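Local coordinates for uncharacterized protein (Pyrococcus horikoshii, PDB 1ZJJ) that is probably a magnesium-dependent phosphatase of the haloacid dehalogenase superfamily, although its physiological substrate is not established, at residues B[75-80]-B[119-124]; B[86-91]-B[96-101]. One frame throughout, in Å; residues are numbered along the deposited sequence.

Contact 1: residues B[75-80]-B[119-124]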
loop_
_atom_site.group_PDB
_atom_site.type_symbol
_atom_site.label_atom_id
_atom_site.label_comp_id
_atom_site.label_asym_id
_atom_site.label_seq_id
_atom_site.Cartn_x
_atom_site.Cartn_y
_atom_site.Cartn_z
ATOM N N LEU B 75 24.216 5.085 4.056
ATOM C CA LEU B 75 25.391 5.090 3.186
ATOM C C LEU B 75 25.042 5.503 1.754
ATOM O O LEU B 75 25.808 6.216 1.097
ATOM C CB LEU B 75 26.064 3.710 3.190
ATOM C CG LEU B 75 26.610 3.241 4.548
ATOM C CD1 LEU B 75 27.191 1.846 4.422
ATOM C CD2 LEU B 75 27.675 4.212 5.042
ATOM N N TYR B 76 23.889 5.057 1.271
ATOM C CA TYR B 76 23.456 5.417 -0.074
ATOM C C TYR B 76 23.205 6.929 -0.150
ATOM O O TYR B 76 23.680 7.606 -1.064
ATOM C CB TYR B 76 22.166 4.676 -0.441
ATOM C CG TYR B 76 21.585 5.147 -1.750
ATOM C CD1 TYR B 76 22.126 4.729 -2.968
ATOM C CD2 TYR B 76 20.551 6.083 -1.774
ATOM C CE1 TYR B 76 21.654 5.241 -4.175
ATOM C CE2 TYR B 76 20.073 6.599 -2.971
ATOM C CZ TYR B 76 20.630 6.177 -4.166
ATOM O OH TYR B 76 20.166 6.709 -5.346
ATOM N N MET B 77 22.446 7.446 0.815
ATOM C CA MET B 77 22.120 8.867 0.866
ATOM C C MET B 77 23.381 9.726 0.933
ATOM O O MET B 77 23.516 10.704 0.203
ATOM C CB MET B 77 21.219 9.152 2.073
ATOM C CG MET B 77 19.866 8.459 1.977
ATOM S SD MET B 77 18.875 8.561 3.477
ATOM C CE MET B 77 18.180 10.202 3.279
ATOM N N SER B 78 24.306 9.347 1.807
ATOM C CA SER B 78 25.548 10.081 1.970
ATOM C C SER B 78 26.361 10.147 0.674
ATOM O O SER B 78 26.904 11.196 0.315
ATOM C CB SER B 78 26.386 9.428 3.068
ATOM O OG SER B 78 27.473 10.253 3.435
ATOM N N LYS B 79 26.427 9.023 -0.030
ATOM C CA LYS B 79 27.195 8.932 -1.262
ATOM C C LYS B 79 26.551 9.487 -2.527
ATOM O O LYS B 79 27.247 10.043 -3.374
ATOM C CB LYS B 79 27.572 7.469 -1.518
ATOM C CG LYS B 79 28.488 7.258 -2.706
ATOM C CD LYS B 79 28.874 5.792 -2.844
ATOM C CE LYS B 79 30.054 5.645 -3.786
ATOM N NZ LYS B 79 30.365 4.223 -4.098
ATOM N N HIS B 80 25.233 9.364 -2.647
ATOM C CA HIS B 80 24.550 9.782 -3.866
ATOM C C HIS B 80 23.510 10.899 -3.823
ATOM O O HIS B 80 22.951 11.239 -4.859
ATOM C CB HIS B 80 23.902 8.548 -4.508
ATOM C CG HIS B 80 24.866 7.445 -4.806
ATOM N ND1 HIS B 80 25.861 7.562 -5.754
ATOM C CD2 HIS B 80 25.002 6.206 -4.272
ATOM C CE1 HIS B 80 26.566 6.445 -5.792
ATOM N NE2 HIS B 80 26.065 5.606 -4.901
ATOM N N VAL B 119 10.704 19.299 3.684
ATOM C CA VAL B 119 11.356 17.990 3.600
ATOM C C VAL B 119 11.981 17.745 2.227
ATOM O O VAL B 119 11.329 17.949 1.204
ATOM C CB VAL B 119 10.350 16.850 3.875
ATOM C CG1 VAL B 119 10.973 15.497 3.509
ATOM C CG2 VAL B 119 9.934 16.871 5.332
ATOM N N LYS B 120 13.236 17.302 2.207
ATOM C CA LYS B 120 13.930 17.031 0.948
ATOM C C LYS B 120 14.023 15.529 0.641
ATOM O O LYS B 120 14.154 15.132 -0.520
ATOM C CB LYS B 120 15.344 17.630 0.982
ATOM C CG LYS B 120 15.386 19.153 1.041
ATOM C CD LYS B 120 14.772 19.766 -0.211
ATOM C CE LYS B 120 14.753 21.290 -0.149
ATOM N NZ LYS B 120 16.114 21.891 -0.259
ATOM N N HIS B 121 13.954 14.707 1.683
ATOM C CA HIS B 121 14.040 13.256 1.526
ATOM C C HIS B 121 13.042 12.534 2.427
ATOM O O HIS B 121 12.920 12.852 3.612
ATOM C CB HIS B 121 15.453 12.766 1.880
ATOM C CG HIS B 121 16.552 13.492 1.169
ATOM N ND1 HIS B 121 16.755 13.395 -0.191
ATOM C CD2 HIS B 121 17.513 14.332 1.630
ATOM C CE1 HIS B 121 17.789 14.140 -0.537
ATOM N NE2 HIS B 121 18.267 14.720 0.552
ATOM N N VAL B 122 12.328 11.564 1.861
ATOM C CA VAL B 122 11.385 10.764 2.630
ATOM C C VAL B 122 11.928 9.336 2.642
ATOM O O VAL B 122 12.138 8.737 1.588
ATOM C CB VAL B 122 9.979 10.768 2.008
ATOM C CG1 VAL B 122 9.066 9.847 2.805
ATOM C CG2 VAL B 122 9.418 12.184 1.997
ATOM N N VAL B 123 12.186 8.809 3.834
ATOM C CA VAL B 123 12.729 7.462 3.986
ATOM C C VAL B 123 11.674 6.566 4.637
ATOM O O VAL B 123 11.174 6.859 5.728
ATOM C CB VAL B 123 14.019 7.483 4.839
ATOM C CG1 VAL B 123 14.551 6.070 5.023
ATOM C CG2 VAL B 123 15.081 8.342 4.156
ATOM N N VAL B 124 11.345 5.470 3.961
ATOM C CA VAL B 124 10.313 4.560 4.433
ATOM C C VAL B 124 10.823 3.153 4.685
ATOM O O VAL B 124 11.345 2.506 3.783
ATOM C CB VAL B 124 9.166 4.471 3.400
ATOM C CG1 VAL B 124 7.997 3.661 3.958
ATOM C CG2 VAL B 124 8.721 5.870 2.999
#

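Contact 2: residues B[86-91]-B[96-101]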
loop_
_atom_site.group_PDB
_atom_site.type_symbol
_atom_site.label_atom_id
_atom_site.label_comp_id
_atom_site.label_asym_id
_atom_site.label_seq_id
_atom_site.Cartn_x
_atom_site.Cartn_y
_atom_site.Cartn_z
ATOM N N ILE B 86 15.090 15.294 6.422
ATOM C CA ILE B 86 14.481 13.982 6.249
ATOM C C ILE B 86 13.214 13.760 7.070
ATOM O O ILE B 86 13.128 14.166 8.243
ATOM C CB ILE B 86 15.491 12.864 6.667
ATOM C CG1 ILE B 86 16.834 13.102 5.974
ATOM C CG2 ILE B 86 14.917 11.463 6.328
ATOM C CD1 ILE B 86 18.006 12.309 6.565
ATOM N N PHE B 87 12.241 13.100 6.453
ATOM C CA PHE B 87 11.023 12.727 7.152
ATOM C C PHE B 87 11.109 11.203 7.165
ATOM O O PHE B 87 11.283 10.581 6.121
ATOM C CB PHE B 87 9.772 13.160 6.399
ATOM C CG PHE B 87 8.500 12.764 7.090
ATOM C CD1 PHE B 87 8.149 13.340 8.309
ATOM C CD2 PHE B 87 7.672 11.786 6.549
ATOM C CE1 PHE B 87 6.988 12.949 8.983
ATOM C CE2 PHE B 87 6.510 11.383 7.209
ATOM C CZ PHE B 87 6.166 11.966 8.431
ATOM N N VAL B 88 10.995 10.602 8.340
ATOM C CA VAL B 88 11.113 9.158 8.441
ATOM C C VAL B 88 9.873 8.400 8.883
ATOM O O VAL B 88 9.152 8.820 9.788
ATOM C CB VAL B 88 12.238 8.772 9.420
ATOM C CG1 VAL B 88 12.343 7.254 9.527
ATOM C CG2 VAL B 88 13.551 9.382 8.966
ATOM N N ILE B 89 9.644 7.269 8.225
ATOM C CA ILE B 89 8.558 6.364 8.570
ATOM C C ILE B 89 9.308 5.074 8.860
ATOM O O ILE B 89 9.882 4.465 7.953
ATOM C CB ILE B 89 7.569 6.145 7.408
ATOM C CG1 ILE B 89 6.624 7.353 7.303
ATOM C CG2 ILE B 89 6.777 4.845 7.634
ATOM C CD1 ILE B 89 5.703 7.327 6.089
ATOM N N GLY B 90 9.346 4.683 10.129
ATOM C CA GLY B 90 10.059 3.472 10.481
ATOM C C GLY B 90 10.365 3.371 11.958
ATOM O O GLY B 90 9.917 4.202 12.753
ATOM N N GLY B 91 11.147 2.358 12.319
ATOM C CA GLY B 91 11.492 2.135 13.705
ATOM C C GLY B 91 12.781 2.774 14.180
ATOM O O GLY B 91 13.499 3.433 13.426
ATOM N N LYS B 96 17.671 6.215 14.015
ATOM C CA LYS B 96 19.044 6.388 14.481
ATOM C C LYS B 96 20.024 6.591 13.328
ATOM O O LYS B 96 20.918 7.437 13.402
ATOM C CB LYS B 96 19.477 5.174 15.298
ATOM C CG LYS B 96 18.596 4.889 16.498
ATOM C CD LYS B 96 19.307 5.192 17.795
ATOM C CE LYS B 96 18.322 5.209 18.948
ATOM N NZ LYS B 96 18.901 4.628 20.190
ATOM N N GLU B 97 19.866 5.802 12.269
ATOM C CA GLU B 97 20.743 5.918 11.107
ATOM C C GLU B 97 20.558 7.267 10.423
ATOM O O GLU B 97 21.522 7.859 9.944
ATOM C CB GLU B 97 20.459 4.796 10.100
ATOM C CG GLU B 97 20.763 3.406 10.620
ATOM C CD GLU B 97 22.250 3.151 10.828
ATOM O OE1 GLU B 97 23.066 4.083 10.642
ATOM O OE2 GLU B 97 22.602 2.006 11.186
ATOM N N MET B 98 19.324 7.752 10.367
ATOM C CA MET B 98 19.070 9.037 9.730
ATOM C C MET B 98 19.607 10.170 10.606
ATOM O O MET B 98 20.114 11.171 10.098
ATOM C CB MET B 98 17.574 9.217 9.451
ATOM C CG MET B 98 17.006 8.220 8.429
ATOM S SD MET B 98 17.854 8.287 6.820
ATOM C CE MET B 98 19.124 7.026 7.051
ATOM N N GLN B 99 19.512 10.007 11.921
ATOM C CA GLN B 99 20.027 11.023 12.831
ATOM C C GLN B 99 21.539 11.118 12.637
ATOM O O GLN B 99 22.108 12.211 12.658
ATOM C CB GLN B 99 19.705 10.660 14.285
ATOM C CG GLN B 99 18.215 10.617 14.579
ATOM C CD GLN B 99 17.895 10.272 16.022
ATOM O OE1 GLN B 99 18.494 9.371 16.606
ATOM N NE2 GLN B 99 16.929 10.977 16.597
ATOM N N ALA B 100 22.177 9.968 12.428
ATOM C CA ALA B 100 23.617 9.908 12.220
ATOM C C ALA B 100 24.064 10.709 10.996
ATOM O O ALA B 100 25.193 11.200 10.952
ATOM C CB ALA B 100 24.058 8.461 12.083
ATOM N N LEU B 101 23.194 10.826 9.996
ATOM C CA LEU B 101 23.530 11.594 8.802
ATOM C C LEU B 101 23.733 13.049 9.204
ATOM O O LEU B 101 24.536 13.774 8.609
ATOM C CB LEU B 101 22.407 11.504 7.763
ATOM C CG LEU B 101 22.473 10.375 6.736
ATOM C CD1 LEU B 101 21.210 10.374 5.883
ATOM C CD2 LEU B 101 23.704 10.554 5.867
#

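Contact 1: residues B[75-80]-B[119-124]
Met77 carries the whole helix side of this contact, reaching from helix 69-80 to His121 and Val123 on strand 121-124. Both contacts are apolar. With Val123 it is a meeting of ends: the methionine methyl CE lies 3.7 Å from Val123 CG2, and the sulfur SD of Met77 is 3.9 Å from the same CG2. Past His121 the methionine slides by, with CE 4.0 Å from the aliphatic His121 CB and oblique to the imidazole. A long, unbranched side chain suits this place, because the CA atoms of Met77 and His121 are 9.2 Å apart. The Met77 chain runs out extended through SD (chi2 171°) and then bends at chi3 (81°), which turns CE onto the strand. Valine suits the strand: its branched CB fits an extended backbone and offers CG2 to the helix.

The polar atoms of the His121 ring are satisfied outside the two segments, ND1 by a hydrogen bond with Thr147 OG1 and NE2 by one with Asp82 O, which fixes the rotation of this buried ring. Trp103 also meets it.

The strand belongs to a four-stranded parallel sheet, separate from the six-stranded one, consistent with the cap domain of this HAD family. Between these two segments the attraction is dispersion, so the contact depends on close fit rather than on direction.

Contact 2: residues B[86-91]-B[96-101]
Strand 86-89 and helix 96-101 run nearly antiparallel, at 169°, with their axes 10.0 Å apart. Ile86 faces Met98 at 7.6 Å between CA atoms. The chain leaves the strand through Gly90 and Gly91, two glycines that make the tight turn from strand into helix, with Gly91 at the N-cap of helix 92-101, and comes back along the sheet.

Ile86 and Val88, two residues apart on the strand, direct their side chains to the same side and meet the helix there. The long branch of Ile86 ends in CD1, which sits 3.8 Å from Leu101 CD1 and 4.0 Å from Met98 SD; the isoleucine crosses each partner at about a right angle. Val88 approaches Met98 nearer its base, with CG2 3.7 Å from Met98 CG. Met98 is folded at both chi2 (-58°) and chi3 (92°), so that its near end lies against Val88 while its sulfur passes by Ile86; CE lies beyond the sulfur, farther from Ile86 CD1 than SD is. Flexible methionine can thus serve two branched neighbours of different reach, and Leu101, one turn further along, extends the same apolar stripe. On another flank of the helix, Glu97 OE1 forms a salt bridge with Arg74 NE of helix 69-80.

Strand 86-89 and its parallel neighbour 121-124, joined through helices 92-101 and 108-115, form a beta-alpha-beta crossover, and here its first helix packs on its first strand. With apolar chemistry throughout, shape and dispersion, together with the short glycine connection, hold the helix on this outermost strand within the chain.

How the contacts relate
Both contacts belong to the same four-stranded parallel sheet, well away from the magnesium site, and pack helices on it: contact 1 lays helix 69-80 against strand 121-124, and contact 2 lays helix 92-101 against the adjacent strand 86-89. Backbone hydrogen bonds tie the two strands, Phe87 N to His121 O at 2.9 Å and Ile89 N to Val123 O at 3.0 Å, while the two helices meet where Met77 SD approaches Met98 SD. Contact 1 is wholly buried and includes a histidine with polar partners of its own; contact 2, at the outermost strand within the chain, is only partly buried, purely aliphatic and thioether, and larger in area.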